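Side-chain contacts in SYE1 (Shewanella oneidensis, PDB 4AWT), which binds FMN and probably serves as a flavin-dependent oxidoreductase of the Old Yellow Enzyme family, transferring hydride between a nicotinamide cofactor and CH-CH substrates: residues 54-59 / 81-86; 189-192 / 196-199; 213-218 / 260-265; 283-288 / 300-305. The protein carries 1 engineered substitution. All blocks are in the same frame, centred on the assembly; numbering follows the deposited sequence. Where two conformers were deposited one is given.

Contact 1. Residues 54-59 / 81-86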
loop_
_atom_site.group_PDB
_atom_site.type_symbol
_atom_site.label_atom_id
_atom_site.label_comp_id
_atom_site.label_asym_id
_atom_site.label_seq_id
_atom_site.Cartn_x
_atom_site.Cartn_y
_atom_site.Cartn_z
ATOM N N ILE A 54 10.979 2.596 3.292
ATOM C CA ILE A 54 9.702 2.646 3.974
ATOM C C ILE A 54 8.630 3.033 2.960
ATOM O O ILE A 54 8.816 4.005 2.219
ATOM C CB ILE A 54 9.716 3.650 5.125
ATOM C CG1 ILE A 54 10.688 3.174 6.226
ATOM C CG2 ILE A 54 8.310 3.864 5.678
ATOM C CD1 ILE A 54 10.886 4.175 7.331
ATOM N N VAL A 55 7.521 2.320 2.971
ATOM C CA VAL A 55 6.315 2.734 2.271
ATOM C C VAL A 55 5.317 3.115 3.340
ATOM O O VAL A 55 5.044 2.324 4.244
ATOM C CB VAL A 55 5.769 1.663 1.339
ATOM C CG1 VAL A 55 4.681 2.299 0.464
ATOM C CG2 VAL A 55 6.838 1.042 0.473
ATOM N N SER A 56 4.789 4.329 3.275
ATOM C CA SER A 56 3.825 4.755 4.259
ATOM C C SER A 56 2.596 3.860 4.236
ATOM O O SER A 56 2.217 3.282 3.230
ATOM C CB SER A 56 3.364 6.193 4.038
ATOM O OG SER A 56 2.382 6.319 3.015
ATOM N N GLU A 57 1.905 3.847 5.389
ATOM C CA GLU A 57 0.537 3.418 5.430
ATOM C C GLU A 57 -0.273 4.107 4.338
ATOM O O GLU A 57 0.020 5.232 3.923
ATOM C CB GLU A 57 -0.076 3.718 6.800
ATOM C CG GLU A 57 -0.137 5.216 7.178
ATOM C CD GLU A 57 -0.044 5.336 8.690
ATOM O OE1 GLU A 57 -1.006 4.981 9.408
ATOM O OE2 GLU A 57 1.015 5.803 9.170
ATOM N N GLY A 58 -1.356 3.453 3.924
ATOM C CA GLY A 58 -2.218 4.090 2.928
ATOM C C GLY A 58 -2.648 5.459 3.406
ATOM O O GLY A 58 -3.045 5.675 4.548
ATOM N N THR A 59 -2.615 6.410 2.463
ATOM C CA THR A 59 -2.990 7.784 2.770
ATOM C C THR A 59 -3.990 8.224 1.703
ATOM O O THR A 59 -3.735 8.212 0.499
ATOM C CB THR A 59 -1.740 8.668 2.912
ATOM O OG1 THR A 59 -2.121 9.986 3.298
ATOM C CG2 THR A 59 -0.847 8.786 1.721
ATOM N N ALA A 81 1.792 19.013 5.437
ATOM C CA ALA A 81 2.765 19.442 6.434
ATOM C C ALA A 81 2.987 18.388 7.484
ATOM O O ALA A 81 4.120 18.218 7.964
ATOM C CB ALA A 81 2.247 20.743 7.052
ATOM N N GLY A 82 1.932 17.679 7.900
ATOM C CA GLY A 82 2.138 16.586 8.850
ATOM C C GLY A 82 3.014 15.519 8.276
ATOM O O GLY A 82 3.928 14.977 8.932
ATOM N N TRP A 83 2.803 15.185 7.007
ATOM C CA TRP A 83 3.683 14.235 6.345
ATOM C C TRP A 83 5.102 14.764 6.223
ATOM O O TRP A 83 6.033 13.972 6.301
ATOM C CB TRP A 83 3.117 13.785 5.018
ATOM C CG TRP A 83 2.083 12.724 5.050
ATOM C CD1 TRP A 83 0.846 12.755 4.464
ATOM C CD2 TRP A 83 2.204 11.419 5.636
ATOM N NE1 TRP A 83 0.195 11.582 4.637
ATOM C CE2 TRP A 83 1.008 10.727 5.353
ATOM C CE3 TRP A 83 3.204 10.750 6.342
ATOM C CZ2 TRP A 83 0.786 9.416 5.782
ATOM C CZ3 TRP A 83 2.985 9.455 6.757
ATOM C CH2 TRP A 83 1.787 8.804 6.479
ATOM N N ARG A 84 5.279 16.065 6.032
ATOM C CA ARG A 84 6.626 16.612 5.945
ATOM C C ARG A 84 7.389 16.359 7.230
ATOM O O ARG A 84 8.596 16.116 7.188
ATOM C CB ARG A 84 6.538 18.136 5.680
ATOM C CG ARG A 84 7.917 18.810 5.622
ATOM C CD ARG A 84 8.740 18.351 4.430
ATOM N NE ARG A 84 10.032 18.982 4.263
ATOM C CZ ARG A 84 10.186 20.183 3.728
ATOM N NH1 ARG A 84 9.150 20.896 3.318
ATOM N NH2 ARG A 84 11.420 20.677 3.624
ATOM N N ILE A 85 6.744 16.431 8.384
ATOM C CA ILE A 85 7.524 16.151 9.595
ATOM C C ILE A 85 7.963 14.695 9.594
ATOM O O ILE A 85 9.082 14.392 9.997
ATOM C CB ILE A 85 6.715 16.543 10.825
ATOM C CG1 ILE A 85 6.364 18.031 10.839
ATOM C CG2 ILE A 85 7.454 16.136 12.098
ATOM C CD1 ILE A 85 5.304 18.289 11.876
ATOM N N VAL A 86 7.102 13.780 9.131
ATOM C CA VAL A 86 7.493 12.372 9.003
ATOM C C VAL A 86 8.665 12.229 8.072
ATOM O O VAL A 86 9.649 11.528 8.397
ATOM C CB VAL A 86 6.300 11.531 8.548
ATOM C CG1 VAL A 86 6.759 10.098 8.260
ATOM C CG2 VAL A 86 5.173 11.546 9.536
#
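With CG anti to its own carbonyl carbon (chi1 -81°), Trp83 sends its indole from helix 77-92 down onto strand 53-60, where Thr59 holds OG1 anti to the backbone N (chi1 -176°), a rotation that puts this oxygen at the NE1 edge of the indole. The two elements open one beta-alpha-beta unit of the TIM barrel, and their short segments run nearly antiparallel, with axes 12.1 Å apart. Between these segments one long aromatic side chain makes all the contacts from the helix side, an example of how a single residue can span the gap from helix to barrel strand. Trp83 NE1 donates to Thr59 OG1 over 3.1 Å; the bond is moderately bent, at 150°, and the oxygen lies close to the indole plane. Thr59 OG1 is also bonded to the carbonyl of Pro72, which ties the loop after the strand to the same spot. Farther along the ring, Trp83 CH2 meets Ser56 CB at 3.9 Å and, in the modelled conformer, comes near Glu57 CG and OE2. That carboxylate is held by Tyr45 OH and Arg27 N, while the next residue, Gly58, donates its backbone N to FMN O4, bringing the strand that receives the tryptophan to the flavin as well. Ser56 OG is bonded both to Gln100 N of the neighbouring strand and to Glu57 O, 2.8 Å from Ser56 OG.

Contact 2. Residues 189-192 / 196-199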
loop_
_atom_site.group_PDB
_atom_site.type_symbol
_atom_site.label_atom_id
_atom_site.label_comp_id
_atom_site.label_asym_id
_atom_site.label_seq_id
_atom_site.Cartn_x
_atom_site.Cartn_y
_atom_site.Cartn_z
ATOM N N ASN A 189 -8.268 -2.217 -7.751
ATOM C CA ASN A 189 -8.447 -3.654 -7.774
ATOM C C ASN A 189 -9.876 -4.053 -8.093
ATOM O O ASN A 189 -10.092 -5.129 -8.688
ATOM C CB ASN A 189 -7.918 -4.183 -6.443
ATOM C CG ASN A 189 -7.616 -5.651 -6.312
ATOM O OD1 ASN A 189 -7.005 -6.025 -5.298
ATOM N ND2 ASN A 189 -7.951 -6.463 -7.291
ATOM N N GLN A 190 -10.858 -3.228 -7.727
ATOM C CA GLN A 190 -12.255 -3.457 -8.058
ATOM C C GLN A 190 -12.531 -3.315 -9.571
ATOM O O GLN A 190 -13.546 -3.831 -10.017
ATOM C CB GLN A 190 -13.147 -2.488 -7.278
ATOM C CG GLN A 190 -13.154 -2.767 -5.778
ATOM C CD GLN A 190 -13.446 -1.580 -4.916
ATOM O OE1 GLN A 190 -14.280 -0.704 -5.257
ATOM N NE2 GLN A 190 -12.792 -1.473 -3.787
ATOM N N PHE A 191 -11.661 -2.646 -10.298
ATOM C CA PHE A 191 -11.695 -2.645 -11.754
ATOM C C PHE A 191 -10.932 -3.822 -12.360
ATOM O O PHE A 191 -11.370 -4.407 -13.339
ATOM C CB PHE A 191 -11.137 -1.349 -12.354
ATOM C CG PHE A 191 -12.054 -0.154 -12.253
ATOM C CD1 PHE A 191 -12.201 0.552 -11.061
ATOM C CD2 PHE A 191 -12.807 0.249 -13.345
ATOM C CE1 PHE A 191 -13.022 1.649 -10.985
ATOM C CE2 PHE A 191 -13.642 1.333 -13.268
ATOM C CZ PHE A 191 -13.741 2.035 -12.095
ATOM N N ILE A 192 -9.764 -4.147 -11.802
ATOM C CA ILE A 192 -8.906 -5.180 -12.398
ATOM C C ILE A 192 -9.565 -6.536 -12.387
ATOM O O ILE A 192 -9.501 -7.284 -13.367
ATOM C CB ILE A 192 -7.550 -5.245 -11.668
ATOM C CG1 ILE A 192 -6.754 -3.968 -11.829
ATOM C CG2 ILE A 192 -6.746 -6.461 -12.151
ATOM C CD1 ILE A 192 -5.511 -3.871 -10.951
ATOM N N ALA A 196 -15.349 -8.541 -9.708
ATOM C CA ALA A 196 -15.729 -7.294 -9.065
ATOM C C ALA A 196 -16.183 -6.214 -10.041
ATOM O O ALA A 196 -16.611 -5.159 -9.606
ATOM C CB ALA A 196 -14.558 -6.781 -8.231
ATOM N N ASN A 197 -16.073 -6.482 -11.345
ATOM C CA ASN A 197 -16.253 -5.497 -12.365
ATOM C C ASN A 197 -17.318 -6.045 -13.353
ATOM O O ASN A 197 -17.037 -6.906 -14.134
ATOM C CB ASN A 197 -14.949 -5.218 -13.050
ATOM C CG ASN A 197 -14.988 -4.125 -14.081
ATOM O OD1 ASN A 197 -13.882 -3.559 -14.441
ATOM N ND2 ASN A 197 -16.086 -3.797 -14.563
ATOM N N ASN A 198 -18.525 -5.429 -13.282
ATOM C CA ASN A 198 -19.514 -5.840 -14.297
ATOM C C ASN A 198 -19.843 -4.674 -15.234
ATOM O O ASN A 198 -20.939 -4.640 -15.829
ATOM C CB ASN A 198 -20.736 -6.410 -13.631
ATOM C CG ASN A 198 -21.468 -5.512 -12.697
ATOM O OD1 ASN A 198 -22.289 -6.043 -11.934
ATOM N ND2 ASN A 198 -21.310 -4.230 -12.690
ATOM N N ARG A 199 -18.954 -3.752 -15.450
ATOM C CA ARG A 199 -19.131 -2.644 -16.363
ATOM C C ARG A 199 -19.258 -3.122 -17.777
ATOM O O ARG A 199 -18.595 -4.094 -18.167
ATOM C CB ARG A 199 -17.990 -1.641 -16.266
ATOM C CG ARG A 199 -17.791 -1.030 -14.893
ATOM C CD ARG A 199 -16.668 -0.024 -14.909
ATOM N NE ARG A 199 -17.038 1.212 -15.582
ATOM C CZ ARG A 199 -17.561 2.266 -15.001
ATOM N NH1 ARG A 199 -17.814 2.281 -13.690
ATOM N NH2 ARG A 199 -17.811 3.352 -15.705
#
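The chain turns back on itself just after helix 187-192, bringing the CA atoms of Gln190 and Ala196 to 5.3 Å and those of Phe191 and Asn197 to 5.4 Å. This short helix and the loop after it belong to the connection that follows barrel strand 177-181 of the TIM barrel, and they illustrate how a loop can pack against the last turn of the helix it leaves. Ala196 points its methyl at that turn, with CB 3.6 Å from Gln190 O, and Asn197 CB approaches the same carbonyl oxygen. Gln190 O itself accepts from Ser121 OG, so a buried carbonyl is satisfied from a third segment of the chain. Next along the loop, Asn197 lays its side chain beside the Phe191 backbone, its amide plane almost perpendicular to the phenyl ring, at 83°. The ring then leans toward Arg199, whose chain bends at chi3 (73°) and brings the methylene CD alongside one corner of the phenyl, with the guanidinium and ring planes 32° apart. Beyond the ring the guanidinium is anchored by a salt bridge to Asp201 and by the carbonyls of Ser121 and Met151, which probably help to hold the bend. Replacing Phe191 with an alanine would probably open a gap beside Arg199 CD and deprive the bent arginine chain of the ring it packs on. Within this contact the phenyl's closest approach to the arginine is made by Phe191 CE2, 3.7 Å from Arg199 CD.

Contact 3. Residues 213-218 / 260-265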
loop_
_atom_site.group_PDB
_atom_site.type_symbol
_atom_site.label_atom_id
_atom_site.label_comp_id
_atom_site.label_asym_id
_atom_site.label_seq_id
_atom_site.Cartn_x
_atom_site.Cartn_y
_atom_site.Cartn_z
ATOM N N PHE A 213 -8.334 1.489 -16.196
ATOM C CA PHE A 213 -8.292 2.469 -15.117
ATOM C C PHE A 213 -6.891 2.501 -14.502
ATOM O O PHE A 213 -6.310 3.567 -14.306
ATOM C CB PHE A 213 -9.369 2.179 -14.099
ATOM C CG PHE A 213 -9.528 3.236 -13.042
ATOM C CD1 PHE A 213 -9.739 4.552 -13.355
ATOM C CD2 PHE A 213 -9.491 2.879 -11.699
ATOM C CE1 PHE A 213 -9.914 5.503 -12.355
ATOM C CE2 PHE A 213 -9.673 3.830 -10.709
ATOM C CZ PHE A 213 -9.936 5.132 -11.047
ATOM N N LEU A 214 -6.311 1.319 -14.234
ATOM C CA LEU A 214 -4.930 1.242 -13.777
ATOM C C LEU A 214 -4.007 1.992 -14.718
ATOM O O LEU A 214 -3.148 2.783 -14.308
ATOM C CB LEU A 214 -4.517 -0.220 -13.672
ATOM C CG LEU A 214 -3.051 -0.463 -13.334
ATOM C CD1 LEU A 214 -2.682 -0.001 -11.930
ATOM C CD2 LEU A 214 -2.717 -1.945 -13.488
ATOM N N ASP A 215 -4.129 1.708 -16.041
ATOM C CA ASP A 215 -3.290 2.326 -17.020
ATOM C C ASP A 215 -3.346 3.847 -16.949
ATOM O O ASP A 215 -2.345 4.545 -16.982
ATOM C CB ASP A 215 -3.693 1.824 -18.413
ATOM C CG ASP A 215 -2.767 2.266 -19.500
ATOM O OD1 ASP A 215 -1.564 2.175 -19.363
ATOM O OD2 ASP A 215 -3.273 2.488 -20.593
ATOM N N GLU A 216 -4.588 4.370 -16.898
ATOM C CA GLU A 216 -4.788 5.789 -16.925
ATOM C C GLU A 216 -4.330 6.479 -15.658
ATOM O O GLU A 216 -3.774 7.594 -15.688
ATOM C CB GLU A 216 -6.262 6.093 -17.214
ATOM C CG GLU A 216 -6.647 5.683 -18.632
ATOM C CD GLU A 216 -8.101 5.881 -18.985
ATOM O OE1 GLU A 216 -8.875 6.273 -18.090
ATOM O OE2 GLU A 216 -8.495 5.612 -20.127
ATOM N N VAL A 217 -4.552 5.842 -14.496
ATOM C CA VAL A 217 -4.049 6.384 -13.243
ATOM C C VAL A 217 -2.527 6.424 -13.260
ATOM O O VAL A 217 -1.921 7.433 -12.917
ATOM C CB VAL A 217 -4.606 5.606 -12.040
ATOM C CG1 VAL A 217 -3.901 6.057 -10.754
ATOM C CG2 VAL A 217 -6.098 5.765 -11.891
ATOM N N VAL A 218 -1.887 5.302 -13.655
ATOM C CA VAL A 218 -0.425 5.268 -13.705
ATOM C C VAL A 218 0.100 6.310 -14.664
ATOM O O VAL A 218 1.083 6.984 -14.376
ATOM C CB VAL A 218 0.073 3.862 -13.988
ATOM C CG1 VAL A 218 1.565 3.845 -14.267
ATOM C CG2 VAL A 218 -0.273 2.946 -12.821
ATOM N N ASN A 260 5.323 -2.410 -16.773
ATOM C CA ASN A 260 6.656 -2.383 -17.340
ATOM C C ASN A 260 6.743 -1.324 -18.448
ATOM O O ASN A 260 7.747 -0.625 -18.566
ATOM C CB ASN A 260 7.005 -3.749 -17.863
ATOM C CG ASN A 260 8.470 -3.860 -18.173
ATOM O OD1 ASN A 260 9.286 -3.802 -17.224
ATOM N ND2 ASN A 260 8.852 -3.980 -19.415
ATOM N N LYS A 261 5.712 -1.243 -19.283
ATOM C CA LYS A 261 5.658 -0.267 -20.389
ATOM C C LYS A 261 5.767 1.164 -19.864
ATOM O O LYS A 261 6.367 2.038 -20.470
ATOM C CB LYS A 261 4.372 -0.367 -21.179
ATOM C CG LYS A 261 4.224 -1.506 -22.142
ATOM C CD LYS A 261 3.137 -1.430 -23.187
ATOM C CE LYS A 261 3.582 -2.176 -24.447
ATOM N NZ LYS A 261 2.523 -2.200 -25.517
ATOM N N HIS A 262 5.126 1.416 -18.724
ATOM C CA HIS A 262 5.210 2.711 -18.061
ATOM C C HIS A 262 6.521 2.947 -17.352
ATOM O O HIS A 262 6.758 4.073 -16.886
ATOM C CB HIS A 262 4.075 2.871 -17.053
ATOM C CG HIS A 262 2.736 3.110 -17.657
ATOM N ND1 HIS A 262 2.381 4.331 -18.189
ATOM C CD2 HIS A 262 1.689 2.316 -17.787
ATOM C CE1 HIS A 262 1.164 4.240 -18.616
ATOM N NE2 HIS A 262 0.682 3.036 -18.385
ATOM N N ARG A 263 7.364 1.924 -17.227
ATOM C CA ARG A 263 8.675 2.056 -16.627
ATOM C C ARG A 263 8.569 2.460 -15.151
ATOM O O ARG A 263 9.459 3.136 -14.608
ATOM C CB ARG A 263 9.633 2.963 -17.406
ATOM C CG ARG A 263 9.884 2.420 -18.819
ATOM C CD ARG A 263 10.687 1.130 -18.795
ATOM N NE ARG A 263 11.189 0.726 -20.112
ATOM C CZ ARG A 263 10.669 -0.099 -20.985
ATOM N NH1 ARG A 263 9.526 -0.706 -20.767
ATOM N NH2 ARG A 263 11.251 -0.377 -22.156
ATOM N N ILE A 264 7.541 2.011 -14.467
ATOM C CA ILE A 264 7.423 2.302 -13.051
ATOM C C ILE A 264 8.676 1.736 -12.332
ATOM O O ILE A 264 9.247 0.732 -12.743
ATOM C CB ILE A 264 6.144 1.777 -12.422
ATOM C CG1 ILE A 264 6.030 0.271 -12.393
ATOM C CG2 ILE A 264 4.908 2.432 -13.098
ATOM C CD1 ILE A 264 4.905 -0.267 -11.551
ATOM N N VAL A 265 9.069 2.392 -11.256
ATOM C CA VAL A 265 10.335 2.078 -10.612
ATOM C C VAL A 265 10.294 0.775 -9.832
ATOM O O VAL A 265 11.326 0.086 -9.723
ATOM C CB VAL A 265 10.815 3.263 -9.749
ATOM C CG1 VAL A 265 10.096 3.375 -8.416
ATOM C CG2 VAL A 265 12.297 3.215 -9.546
#
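Val218 lays its CG1 methyl over one face of the His262 imidazole, 3.9 Å from the ring centroid and 20° off the normal, a CH-pi contact between helix 212-225 and the end of helix 248-261, neighbours on the outside of the TIM barrel. The same methyl, Val218 CG1, touches Ile264 CG2 at 3.8 Å, so it bridges the imidazole and a hydrophobic layer shared with Leu259 of helix 248-261 and Val232 of barrel strand 230-234. At the ring's edge the chemistry changes: His262 NE2 donates to Asp215 OD1 over 2.6 Å, nearly straight at 164° and almost in the imidazole plane. Asp215 reaches it because its CG stands anti to the backbone N (chi1 -172°). Just beyond, Arg263 takes positive phi in a Schellman motif, its backbone N bonded back to Asn260 O. A leucine in place of His262 would probably leave Asp215 without its donor and remove the hydrogen bond between these two segments. As a general lesson, a histidine here offers a face to a methyl and an N-H edge to a carboxylate, and so short a bond to an acidic group is likely to polarise the imidazole and raise its affinity for a proton.

Contact 4. Residues 283-288 / 300-305. With FMN (flavin mononucleotide), chain B; SO4 (sulfate ion), chain C.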
loop_
_atom_site.group_PDB
_atom_site.type_symbol
_atom_site.label_atom_id
_atom_site.label_comp_id
_atom_site.label_asym_id
_atom_site.label_seq_id
_atom_site.Cartn_x
_atom_site.Cartn_y
_atom_site.Cartn_z
ATOM N N SER A 283 6.420 -20.705 -10.642
ATOM C CA SER A 283 6.331 -20.486 -12.091
ATOM C C SER A 283 5.665 -19.144 -12.385
ATOM O O SER A 283 6.069 -18.442 -13.326
ATOM C CB SER A 283 5.570 -21.613 -12.776
ATOM O OG SER A 283 4.292 -21.786 -12.190
ATOM N N PHE A 284 4.669 -18.817 -11.618
ATOM C CA PHE A 284 3.960 -17.533 -11.778
ATOM C C PHE A 284 4.867 -16.378 -11.352
ATOM O O PHE A 284 4.981 -15.369 -12.054
ATOM C CB PHE A 284 2.686 -17.549 -10.992
ATOM C CG PHE A 284 1.895 -16.262 -10.993
ATOM C CD1 PHE A 284 1.748 -15.439 -12.088
ATOM C CD2 PHE A 284 1.275 -15.871 -9.852
ATOM C CE1 PHE A 284 1.005 -14.288 -12.028
ATOM C CE2 PHE A 284 0.510 -14.725 -9.770
ATOM C CZ PHE A 284 0.385 -13.905 -10.904
ATOM N N LYS A 285 5.559 -16.521 -10.211
ATOM C CA LYS A 285 6.518 -15.510 -9.820
ATOM C C LYS A 285 7.560 -15.306 -10.897
ATOM O O LYS A 285 7.957 -14.168 -11.187
ATOM C CB LYS A 285 7.177 -15.890 -8.485
ATOM C CG LYS A 285 6.231 -15.901 -7.333
ATOM C CD LYS A 285 6.954 -16.209 -6.000
ATOM C CE LYS A 285 6.033 -16.101 -4.839
ATOM N NZ LYS A 285 6.737 -16.311 -3.576
ATOM N N ARG A 286 8.048 -16.365 -11.526
ATOM C CA ARG A 286 9.047 -16.202 -12.556
ATOM C C ARG A 286 8.456 -15.502 -13.779
ATOM O O ARG A 286 9.149 -14.693 -14.412
ATOM C CB ARG A 286 9.726 -17.506 -12.923
ATOM C CG ARG A 286 10.552 -18.072 -11.773
ATOM C CD ARG A 286 11.483 -19.144 -12.252
ATOM N NE ARG A 286 12.164 -19.807 -11.187
ATOM C CZ ARG A 286 13.210 -19.392 -10.537
ATOM N NH1 ARG A 286 13.809 -18.245 -10.858
ATOM N NH2 ARG A 286 13.710 -20.118 -9.540
ATOM N N ALA A 287 7.217 -15.768 -14.112
ATOM C CA ALA A 287 6.558 -15.048 -15.203
ATOM C C ALA A 287 6.465 -13.559 -14.887
ATOM O O ALA A 287 6.734 -12.715 -15.750
ATOM C CB ALA A 287 5.199 -15.646 -15.515
ATOM N N LEU A 288 6.098 -13.209 -13.665
ATOM C CA LEU A 288 6.048 -11.790 -13.276
ATOM C C LEU A 288 7.400 -11.148 -13.408
ATOM O O LEU A 288 7.515 -9.989 -13.821
ATOM C CB LEU A 288 5.525 -11.609 -11.856
ATOM C CG LEU A 288 4.068 -11.995 -11.644
ATOM C CD1 LEU A 288 3.685 -11.876 -10.157
ATOM C CD2 LEU A 288 3.106 -11.160 -12.444
ATOM N N GLY A 300 4.584 -10.712 2.592
ATOM C CA GLY A 300 3.557 -11.620 3.093
ATOM C C GLY A 300 4.214 -12.865 3.685
ATOM O O GLY A 300 4.683 -13.722 2.975
ATOM N N ARG A 301 4.215 -12.892 5.029
ATOM C CA ARG A 301 4.711 -14.048 5.774
ATOM C C ARG A 301 6.174 -14.383 5.466
ATOM O O ARG A 301 6.577 -15.537 5.613
ATOM C CB ARG A 301 3.827 -15.276 5.701
ATOM C CG ARG A 301 2.465 -15.065 6.318
ATOM C CD ARG A 301 2.495 -14.700 7.775
ATOM N NE ARG A 301 1.173 -14.880 8.405
ATOM C CZ ARG A 301 0.838 -14.379 9.588
ATOM N NH1 ARG A 301 1.645 -13.639 10.288
ATOM N NH2 ARG A 301 -0.391 -14.655 10.034
ATOM N N TYR A 302 6.978 -13.416 5.121
ATOM C CA TYR A 302 8.409 -13.673 4.975
ATOM C C TYR A 302 9.073 -13.640 6.343
ATOM O O TYR A 302 8.749 -12.887 7.247
ATOM C CB TYR A 302 9.101 -12.668 4.044
ATOM C CG TYR A 302 8.773 -12.987 2.611
ATOM C CD1 TYR A 302 7.618 -12.517 1.994
ATOM C CD2 TYR A 302 9.582 -13.842 1.861
ATOM C CE1 TYR A 302 7.282 -12.868 0.715
ATOM C CE2 TYR A 302 9.269 -14.173 0.565
ATOM C CZ TYR A 302 8.109 -13.709 -0.012
ATOM O OH TYR A 302 7.806 -14.079 -1.309
ATOM N N ASN A 303 10.099 -14.499 6.472
ATOM C CA ASN A 303 11.099 -14.487 7.519
ATOM C C ASN A 303 12.463 -14.363 6.843
ATOM O O ASN A 303 12.555 -14.189 5.630
ATOM C CB ASN A 303 10.966 -15.727 8.398
ATOM C CG ASN A 303 11.163 -17.007 7.631
ATOM O OD1 ASN A 303 11.678 -17.006 6.531
ATOM N ND2 ASN A 303 10.780 -18.144 8.178
ATOM N N ALA A 304 13.529 -14.346 7.639
ATOM C CA ALA A 304 14.825 -14.131 7.055
ATOM C C ALA A 304 15.173 -15.178 6.019
ATOM O O ALA A 304 15.744 -14.864 4.988
ATOM C CB ALA A 304 15.902 -14.150 8.160
ATOM N N GLU A 305 14.898 -16.438 6.303
ATOM C CA GLU A 305 15.229 -17.517 5.410
ATOM C C GLU A 305 14.486 -17.411 4.099
ATOM O O GLU A 305 15.077 -17.535 3.008
ATOM C CB GLU A 305 14.884 -18.871 6.055
ATOM C CG GLU A 305 15.401 -20.008 5.186
ATOM C CD GLU A 305 15.379 -21.324 5.917
ATOM O OE1 GLU A 305 14.906 -21.477 7.054
ATOM O OE2 GLU A 305 15.927 -22.262 5.276
HETATM N N1 FMN B . -1.234 -2.963 3.038
HETATM C C2 FMN B . -1.329 -1.884 2.269
HETATM O O2 FMN B . -1.060 -1.917 1.038
HETATM N N3 FMN B . -1.730 -0.673 2.814
HETATM C C4 FMN B . -2.047 -0.517 4.153
HETATM O O4 FMN B . -2.300 0.639 4.584
HETATM C C4A FMN B . -2.051 -1.680 4.920
HETATM N N5 FMN B . -2.448 -1.642 6.255
HETATM C C5A FMN B . -2.033 -2.716 7.089
HETATM C C6 FMN B . -2.159 -2.611 8.451
HETATM C C7 FMN B . -1.734 -3.642 9.322
HETATM C C7M FMN B . -1.791 -3.399 10.811
HETATM C C8 FMN B . -1.236 -4.785 8.772
HETATM C C8M FMN B . -0.727 -5.925 9.630
HETATM C C9 FMN B . -1.114 -4.910 7.373
HETATM C C9A FMN B . -1.500 -3.877 6.517
HETATM N N10 FMN B . -1.323 -3.973 5.121
HETATM C C10 FMN B . -1.537 -2.856 4.337
HETATM C "C1'" FMN B . -0.705 -5.176 4.555
HETATM C "C2'" FMN B . 0.818 -5.241 4.769
HETATM O "O2'" FMN B . 1.477 -4.262 3.984
HETATM C "C3'" FMN B . 1.406 -6.579 4.365
HETATM O "O3'" FMN B . 1.305 -6.805 2.967
HETATM C "C4'" FMN B . 0.824 -7.795 5.109
HETATM O "O4'" FMN B . 0.704 -7.552 6.502
HETATM C "C5'" FMN B . 1.582 -9.074 4.813
HETATM O "O5'" FMN B . 2.946 -8.992 5.261
HETATM P P FMN B . 3.362 -9.660 6.672
HETATM O O1P FMN B . 2.680 -8.851 7.746
HETATM O O2P FMN B . 2.887 -11.096 6.651
HETATM O O3P FMN B . 4.864 -9.513 6.685
HETATM S S SO4 C . -0.865 -12.488 13.121
HETATM O O1 SO4 C . -1.729 -11.476 12.346
HETATM O O2 SO4 C . -1.135 -13.792 12.620
HETATM O O3 SO4 C . 0.604 -12.330 12.605
HETATM O O4 SO4 C . -0.737 -12.229 14.525
HETATM O O HOH W 1 8.904 -13.976 -3.823
HETATM O O HOH W 2 9.459 -16.318 -3.158
#
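Lys285 NZ and Tyr302 OH meet end to end at 3.4 Å, a weak hydrogen bond between helix 282-291 of the TIM barrel and the loop after the strand that follows it, 295-299. Two waters reinforce it: the first accepts from Lys285 NZ and donates to Tyr302 OH at 2.7 Å, while the second lies 2.8 Å from Lys285 NZ and makes a weaker link to the phenol. Glu271 is the strongest partner of both, forming a salt bridge with the lysine and a hydrogen bond with the tyrosine. The pair thus shows how a carboxylate and waters can join two side chains that barely touch. The lysine gets there on a fully extended chain, with CG anti to the carbonyl carbon (chi1 -65°). Tyr302 follows directly on a phosphate-binding turn, where Gly300 adopts backbone angles at which a CB would run into the carbonyl oxygen of the preceding residue. In the modelled conformer the Arg301 side chain extends past the phosphate to a sulfate, probably from the crystallisation liquor, which meets the guanidinium edge-on and is also bound by Arg323 NH1. The flavin phosphate is held by the backbone of the turn, with Arg301 N donating to FMN O2P over 2.8 Å.

How the contacts relate
All four contacts belong to one TIM barrel but sample different layers of it. Contact 1 is buried and ties a barrel strand to its own helix through an indole N-H to hydroxyl bond; contact 4 is also buried, yet it joins a helix to the loop that follows the next strand, through charge and water. These two approach the flavin from opposite sides of the chain's centre, one at the ring system and the other at the phosphate. Contact 2 is a buried local return, mostly packing, whereas contact 3 is partly buried and links adjacent outer helices by a histidine-carboxylate bond beside methyl packing. Only contacts 2 and 3 touch, where Phe191 CD1 lies 3.6 Å from Phe213 CD2.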